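Local coordinates for putative uncharacterized protein (Trypanosoma congolense, PDB 4E40) that probably acts at the parasite's cell surface as a receptor that takes up haptoglobin-hemoglobin, with its heme and iron, at residues Ala18-Ser32 with Ala129-Ser141. Sequence-based numbering, arbitrary orientation.
Unlike the reference sequence in segment 129-141: Ala137 (reference Val).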
ATOM      1  N   ALA A  18      19.653  13.049  24.236  1.00 16.60           N
ATOM      2  CA  ALA A  18      20.429  12.460  23.111  1.00 16.89           C
ATOM      3  C   ALA A  18      20.400  10.946  23.185  1.00 17.22           C
ATOM      4  O   ALA A  18      20.313  10.298  22.137  1.00 17.36           O
ATOM      5  CB  ALA A  18      21.866  12.989  23.124  1.00 17.27           C
ATOM      6  N   CYS A  19      20.412  10.380  24.397  1.00 18.60           N
ATOM      7  CA  CYS A  19      20.298   8.900  24.575  1.00 19.57           C
ATOM      8  C   CYS A  19      18.984   8.422  23.985  1.00 19.15           C
ATOM      9  O   CYS A  19      18.951   7.477  23.175  1.00 19.07           O
ATOM     10  CB  CYS A  19      20.334   8.592  26.086  1.00 21.68           C
ATOM     11  SG  CYS A  19      20.697   6.833  26.305  1.00 29.78           S
ATOM     12  N   GLU A  20      17.882   9.117  24.352  1.00 17.98           N
ATOM     13  CA  GLU A  20      16.559   8.735  23.806  1.00 18.33           C
ATOM     14  C   GLU A  20      16.525   8.926  22.285  1.00 18.12           C
ATOM     15  O   GLU A  20      15.958   8.103  21.563  1.00 18.73           O
ATOM     16  CB  GLU A  20      15.415   9.509  24.471  1.00 20.14           C
ATOM     17  CG  GLU A  20      14.014   9.158  23.921  1.00 22.57           C
ATOM     18  CD  GLU A  20      13.710   7.671  23.960  1.00 27.06           C
ATOM     19  OE1 GLU A  20      14.371   6.933  24.745  1.00 29.85           O
ATOM     20  OE2 GLU A  20      12.832   7.202  23.196  1.00 25.41           O
ATOM     21  N   LEU A  21      17.055  10.040  21.791  1.00 16.09           N
ATOM     22  CA  LEU A  21      17.079  10.280  20.346  1.00 15.48           C
ATOM     23  C   LEU A  21      17.829   9.149  19.623  1.00 16.02           C
ATOM     24  O   LEU A  21      17.377   8.685  18.574  1.00 17.17           O
ATOM     25  CB  LEU A  21      17.762  11.608  20.023  1.00 15.86           C
ATOM     26  CG  LEU A  21      17.919  12.005  18.554  1.00 16.47           C
ATOM     27  CD1 LEU A  21      16.566  12.028  17.820  1.00 16.97           C
ATOM     28  CD2 LEU A  21      18.659  13.325  18.346  1.00 16.90           C
ATOM     29  N   ARG A  22      18.988   8.759  20.164  1.00 15.96           N
ATOM     30  CA  ARG A  22      19.755   7.689  19.506  1.00 16.45           C
ATOM     31  C   ARG A  22      18.923   6.406  19.442  1.00 16.99           C
ATOM     32  O   ARG A  22      18.951   5.722  18.392  1.00 18.03           O
ATOM     33  CB  ARG A  22      21.063   7.442  20.282  1.00 17.94           C
ATOM     34  CG  ARG A  22      22.039   6.527  19.519  1.00 22.26           C
ATOM     35  CD  ARG A  22      21.969   5.078  20.069  1.00 25.76           C
ATOM     36  NE  ARG A  22      22.287   4.996  21.494  1.00 27.21           N
ATOM     37  CZ  ARG A  22      23.523   5.067  22.048  1.00 27.51           C
ATOM     38  NH1 ARG A  22      24.626   5.202  21.295  1.00 32.05           N
ATOM     39  NH2 ARG A  22      23.673   5.005  23.371  1.00 28.75           N
ATOM     40  N   ALA A  23      18.228   6.059  20.518  1.00 17.32           N
ATOM     41  CA  ALA A  23      17.371   4.850  20.533  1.00 17.16           C
ATOM     42  C   ALA A  23      16.253   4.945  19.498  1.00 18.29           C
ATOM     43  O   ALA A  23      15.955   3.953  18.810  1.00 18.48           O
ATOM     44  CB  ALA A  23      16.792   4.557  21.902  1.00 19.59           C
ATOM     45  N   GLN A  24      15.714   6.169  19.312  1.00 17.23           N
ATOM     46  CA  GLN A  24      14.675   6.342  18.258  1.00 17.61           C
ATOM     47  C   GLN A  24      15.262   6.192  16.847  1.00 17.22           C
ATOM     48  O   GLN A  24      14.682   5.537  15.992  1.00 17.35           O
ATOM     49  CB  GLN A  24      14.027   7.728  18.331  1.00 19.04           C
ATOM     50  CG  GLN A  24      13.305   8.018  19.639  1.00 22.54           C
ATOM     51  CD  GLN A  24      11.866   7.746  19.657  1.00 23.51           C
ATOM     52  OE1 GLN A  24      11.382   7.049  20.585  1.00 34.07           O
ATOM     53  NE2 GLN A  24      11.201   8.062  18.594  1.00 18.48           N
ATOM     54  N   LEU A  25      16.424   6.825  16.583  1.00 17.01           N
ATOM     55  CA  LEU A  25      17.041   6.772  15.262  1.00 17.77           C
ATOM     56  C   LEU A  25      17.363   5.306  14.954  1.00 18.53           C
ATOM     57  O   LEU A  25      17.112   4.859  13.822  1.00 19.35           O
ATOM     58  CB  LEU A  25      18.328   7.630  15.235  1.00 17.19           C
ATOM     59  CG  LEU A  25      17.971   9.153  15.339  1.00 17.24           C
ATOM     60  CD1 LEU A  25      19.257   9.920  15.670  1.00 16.58           C
ATOM     61  CD2 LEU A  25      17.298   9.704  14.081  1.00 16.75           C
ATOM     62  N   ALA A  26      17.892   4.590  15.966  1.00 18.91           N
ATOM     63  CA  ALA A  26      18.247   3.145  15.808  1.00 19.77           C
ATOM     64  C   ALA A  26      17.011   2.323  15.477  1.00 20.37           C
ATOM     65  O   ALA A  26      17.122   1.276  14.799  1.00 22.43           O
ATOM     66  CB  ALA A  26      18.901   2.601  17.071  1.00 20.39           C
ATOM     67  N   GLY A  27      15.848   2.757  15.936  1.00 18.10           N
ATOM     68  CA  GLY A  27      14.627   2.003  15.693  1.00 17.00           C
ATOM     69  C   GLY A  27      13.873   2.403  14.421  1.00 17.73           C
ATOM     70  O   GLY A  27      12.865   1.806  14.126  1.00 17.94           O
ATOM     71  N   VAL A  28      14.389   3.335  13.620  1.00 16.85           N
ATOM     72  CA  VAL A  28      13.724   3.726  12.377  1.00 16.37           C
ATOM     73  C   VAL A  28      13.736   2.563  11.363  1.00 17.61           C
ATOM     74  O   VAL A  28      12.731   2.366  10.673  1.00 16.76           O
ATOM     75  CB  VAL A  28      14.410   4.973  11.753  1.00 16.95           C
ATOM     76  CG1 VAL A  28      13.896   5.199  10.315  1.00 18.17           C
ATOM     77  CG2 VAL A  28      14.103   6.190  12.675  1.00 17.38           C
ATOM     78  N   SER A  29      14.825   1.798  11.338  1.00 19.02           N
ATOM     79  CA  SER A  29      14.891   0.680  10.374  1.00 18.85           C
ATOM     80  C   SER A  29      13.735  -0.309  10.627  1.00 19.47           C
ATOM     81  O   SER A  29      12.969  -0.646   9.705  1.00 19.06           O
ATOM     82  CB  SER A  29      16.247  -0.013  10.501  1.00 21.97           C
ATOM     83  OG  SER A  29      16.324  -1.084   9.566  1.00 24.70           O
ATOM     84  N   ILE A  30      13.636  -0.764  11.882  1.00 19.91           N
ATOM     85  CA  ILE A  30      12.538  -1.706  12.069  1.00 22.24           C
ATOM     86  C   ILE A  30      11.144  -1.048  11.956  1.00 20.12           C
ATOM     87  O   ILE A  30      10.230  -1.666  11.416  1.00 19.58           O
ATOM     88  CB  ILE A  30      12.731  -2.596  13.313  1.00 26.78           C
ATOM     89  CG1 ILE A  30      12.024  -2.069  14.477  1.00 30.85           C
ATOM     90  CG2 ILE A  30      14.124  -3.235  13.442  1.00 31.72           C
ATOM     91  CD1 ILE A  30      10.965  -3.120  14.470  1.00 32.07           C
ATOM     92  N   ALA A  31      10.975   0.214  12.390  1.00 18.34           N
ATOM     93  CA  ALA A  31       9.706   0.918  12.180  1.00 16.51           C
ATOM     94  C   ALA A  31       9.306   0.959  10.717  1.00 16.23           C
ATOM     95  O   ALA A  31       8.144   0.760  10.366  1.00 17.27           O
ATOM     96  CB  ALA A  31       9.770   2.327  12.734  1.00 17.75           C
ATOM     97  N   SER A  32      10.278   1.228   9.859  1.00 17.16           N
ATOM     98  CA  SER A  32       9.974   1.351   8.395  1.00 17.26           C
ATOM     99  C   SER A  32       9.593  -0.015   7.828  1.00 17.32           C
ATOM    100  O   SER A  32       8.708  -0.086   7.005  1.00 18.29           O
ATOM    101  CB  SER A  32      11.190   1.993   7.685  1.00 19.04           C
ATOM    102  OG  SER A  32      12.261   1.108   7.617  1.00 22.00           O
ATOM    103  N   ALA A 129      14.276   5.873   4.654  1.00 18.54           N
ATOM    104  CA  ALA A 129      14.126   6.103   6.111  1.00 17.64           C
ATOM    105  C   ALA A 129      15.179   5.254   6.822  1.00 17.66           C
ATOM    106  O   ALA A 129      15.894   5.777   7.710  1.00 19.07           O
ATOM    107  CB  ALA A 129      12.709   5.744   6.547  1.00 17.85           C
ATOM    108  N   LYS A 130      15.316   3.977   6.466  1.00 18.69           N
ATOM    109  CA  LYS A 130      16.346   3.126   7.103  1.00 20.52           C
ATOM    110  C   LYS A 130      17.748   3.663   6.920  1.00 21.32           C
ATOM    111  O   LYS A 130      18.520   3.703   7.876  1.00 21.29           O
ATOM    112  CB  LYS A 130      16.263   1.695   6.553  1.00 22.65           C
ATOM    113  CG  LYS A 130      17.440   0.842   7.012  1.00 24.56           C
ATOM    114  CD  LYS A 130      17.264  -0.559   6.442  1.00 26.94           C
ATOM    115  CE  LYS A 130      18.457  -1.443   6.823  1.00 29.77           C
ATOM    116  NZ  LYS A 130      18.772  -1.386   8.308  1.00 30.92           N
ATOM    117  N   ALA A 131      18.113   4.062   5.690  1.00 20.67           N
ATOM    118  CA  ALA A 131      19.505   4.456   5.439  1.00 21.01           C
ATOM    119  C   ALA A 131      19.826   5.682   6.296  1.00 21.41           C
ATOM    120  O   ALA A 131      20.917   5.769   6.904  1.00 22.62           O
ATOM    121  CB  ALA A 131      19.681   4.760   3.966  1.00 22.66           C
ATOM    122  N   ASN A 132      18.876   6.631   6.346  1.00 19.34           N
ATOM    123  CA  ASN A 132      19.105   7.898   7.070  1.00 20.23           C
ATOM    124  C   ASN A 132      18.991   7.724   8.605  1.00 18.99           C
ATOM    125  O   ASN A 132      19.769   8.338   9.357  1.00 20.17           O
ATOM    126  CB  ASN A 132      18.143   8.957   6.546  1.00 19.65           C
ATOM    127  CG  ASN A 132      18.579   9.509   5.211  1.00 22.41           C
ATOM    128  OD1 ASN A 132      19.553  10.209   5.127  1.00 26.18           O
ATOM    129  ND2 ASN A 132      17.910   9.117   4.164  1.00 26.92           N
ATOM    130  N   GLY A 133      18.102   6.850   9.086  1.00 17.96           N
ATOM    131  CA  GLY A 133      18.051   6.510  10.515  1.00 17.54           C
ATOM    132  C   GLY A 133      19.293   5.804  10.982  1.00 18.66           C
ATOM    133  O   GLY A 133      19.861   6.222  12.007  1.00 18.86           O
ATOM    134  N   ASP A 134      19.804   4.868  10.196  1.00 18.59           N
ATOM    135  CA  ASP A 134      21.059   4.180  10.594  1.00 21.32           C
ATOM    136  C   ASP A 134      22.232   5.138  10.605  1.00 22.22           C
ATOM    137  O   ASP A 134      23.033   5.156  11.557  1.00 22.24           O
ATOM    138  CB  ASP A 134      21.344   3.031   9.632  1.00 22.92           C
ATOM    139  CG  ASP A 134      20.432   1.869   9.828  1.00 26.73           C
ATOM    140  OD1 ASP A 134      19.657   1.780  10.810  1.00 27.33           O
ATOM    141  OD2 ASP A 134      20.456   0.964   8.939  1.00 29.05           O
ATOM    142  N   ALA A 135      22.315   5.988   9.584  1.00 20.32           N
ATOM    143  CA  ALA A 135      23.483   6.873   9.467  1.00 22.03           C
ATOM    144  C   ALA A 135      23.455   7.907  10.560  1.00 22.67           C
ATOM    145  O   ALA A 135      24.502   8.214  11.136  1.00 22.84           O
ATOM    146  CB  ALA A 135      23.494   7.581   8.120  1.00 23.93           C
ATOM    147  N   SER A 136      22.296   8.519  10.768  1.00 21.06           N
ATOM    148  CA  SER A 136      22.250   9.520  11.843  1.00 20.61           C
ATOM    149  C   SER A 136      22.376   8.893  13.227  1.00 19.75           C
ATOM    150  O   SER A 136      22.940   9.541  14.124  1.00 20.53           O
ATOM    151  CB  SER A 136      21.044  10.451  11.673  1.00 22.66           C
ATOM    152  OG  SER A 136      19.845   9.728  11.851  1.00 22.21           O
ATOM    153  N   ALA A 137      21.968   7.646  13.432  1.00 20.37           N
ATOM    154  CA  ALA A 137      22.175   7.010  14.727  1.00 18.69           C
ATOM    155  C   ALA A 137      23.661   6.893  15.024  1.00 21.36           C
ATOM    156  O   ALA A 137      24.050   7.100  16.171  1.00 21.39           O
ATOM    157  CB  ALA A 137      21.510   5.587  14.769  1.00 19.55           C
ATOM    158  N   VAL A 138      24.446   6.555  13.997  1.00 20.56           N
ATOM    159  CA  VAL A 138      25.939   6.511  14.175  1.00 22.17           C
ATOM    160  C   VAL A 138      26.428   7.841  14.631  1.00 21.91           C
ATOM    161  O   VAL A 138      27.226   7.947  15.607  1.00 22.79           O
ATOM    162  CB  VAL A 138      26.658   6.156  12.864  1.00 23.32           C
ATOM    163  CG1 VAL A 138      28.165   6.311  13.054  1.00 26.13           C
ATOM    164  CG2 VAL A 138      26.331   4.729  12.511  1.00 24.17           C
ATOM    165  N   LYS A 139      25.970   8.932  14.034  1.00 22.54           N
ATOM    166  CA  LYS A 139      26.483  10.237  14.457  1.00 22.59           C
ATOM    167  C   LYS A 139      26.087  10.696  15.878  1.00 21.23           C
ATOM    168  O   LYS A 139      26.874  11.329  16.608  1.00 23.18           O
ATOM    169  CB  LYS A 139      26.085  11.311  13.468  1.00 22.35           C
ATOM    170  CG  LYS A 139      26.635  11.029  12.080  1.00 27.29           C
ATOM    171  CD  LYS A 139      26.456  12.200  11.148  1.00 29.36           C
ATOM    172  CE  LYS A 139      27.053  11.908   9.767  1.00 32.33           C
ATOM    173  NZ  LYS A 139      27.283  13.179   9.030  1.00 34.91           N
ATOM    174  N   VAL A 140      24.849  10.378  16.262  1.00 20.76           N
ATOM    175  CA  VAL A 140      24.414  10.665  17.608  1.00 19.66           C
ATOM    176  C   VAL A 140      25.149   9.741  18.588  1.00 21.25           C
ATOM    177  O   VAL A 140      25.465  10.165  19.695  1.00 22.68           O
ATOM    178  CB  VAL A 140      22.851  10.597  17.773  1.00 19.80           C
ATOM    179  CG1 VAL A 140      22.417  10.818  19.243  1.00 20.17           C
ATOM    180  CG2 VAL A 140      22.240  11.655  16.846  1.00 17.69           C
ATOM    181  N   SER A 141      25.407   8.481  18.209  1.00 22.37           N
ATOM    182  CA  SER A 141      26.170   7.586  19.086  1.00 23.35           C
ATOM    183  C   SER A 141      27.565   8.159  19.293  1.00 24.95           C
ATOM    184  O   SER A 141      28.102   8.070  20.423  1.00 24.81           O
ATOM    185  CB  SER A 141      26.300   6.172  18.508  1.00 25.10           C
ATOM    186  OG  SER A 141      25.045   5.516  18.508  1.00 24.76           O
TER
HETATM  187  O   HOH W   1      27.477   5.869  22.043  1.00 33.11           O
HETATM  188  O   HOH W   2      17.387   3.015  11.746  1.00 19.10           O
HETATM  189  O   HOH W   3      19.214   0.333  13.534  1.00 41.27           O
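Leu25 and Gly133 face each other where residues 18-26 run roughly antiparallel to residues 129-141, their axes 8.3 Å apart at closest approach and at 153°, in helices 12-26 and 82-147; residues 28-32, at the start of helix 28-73, carry the pairing onward. Small residues permit this closeness: Gly133, having no side chain, lays its CA against Val28 CB at 4.1 Å, and Ala137 offers just a methyl, its CB 3.8 Å from Leu25 CB. Leu25 is a knob in the hole of Gly133, Ser136, Ala137 and Val140, and Val140 is the reciprocal knob among Ala18, Leu21, Arg22 and Leu25. These two side chains cross at about a right angle, Leu25 CD1 meeting Val140 CG2 at 3.6 Å. Ser136 tolerates the apolar surroundings because its hydroxyl is turned back onto Asn132 O (chi1 66°). Polar groups flank this core. Arg22, bent at chi2 and chi3, brings NH1 to Ser141 OG at 2.8 Å; the acceptor lies in the guanidinium plane and the N-H points nearly straight at it (159°). That hydroxyl also donates to Ala137 O, so both its roles are used, while a water joins NH1 to Ser141 O. Toward the other end, Lys130, extended as far as CE and then turned at chi4, lies alongside Ser29 and gives NZ to its OG, also at 2.8 Å, while pairing with Asp134 OD2 on the syn lone pair. Asp134 OD1 accepts from a water that links Leu25 O and Ser29 N, satisfying backbone groups where helix 12-26 gives way to helix 28-73. Leu175 and Phe195 touch Leu25 from further helices. Reciprocal knobs-into-holes packing between antiparallel helices is characteristic of a helical bundle, here within the elongated haptoglobin-hemoglobin receptor domain.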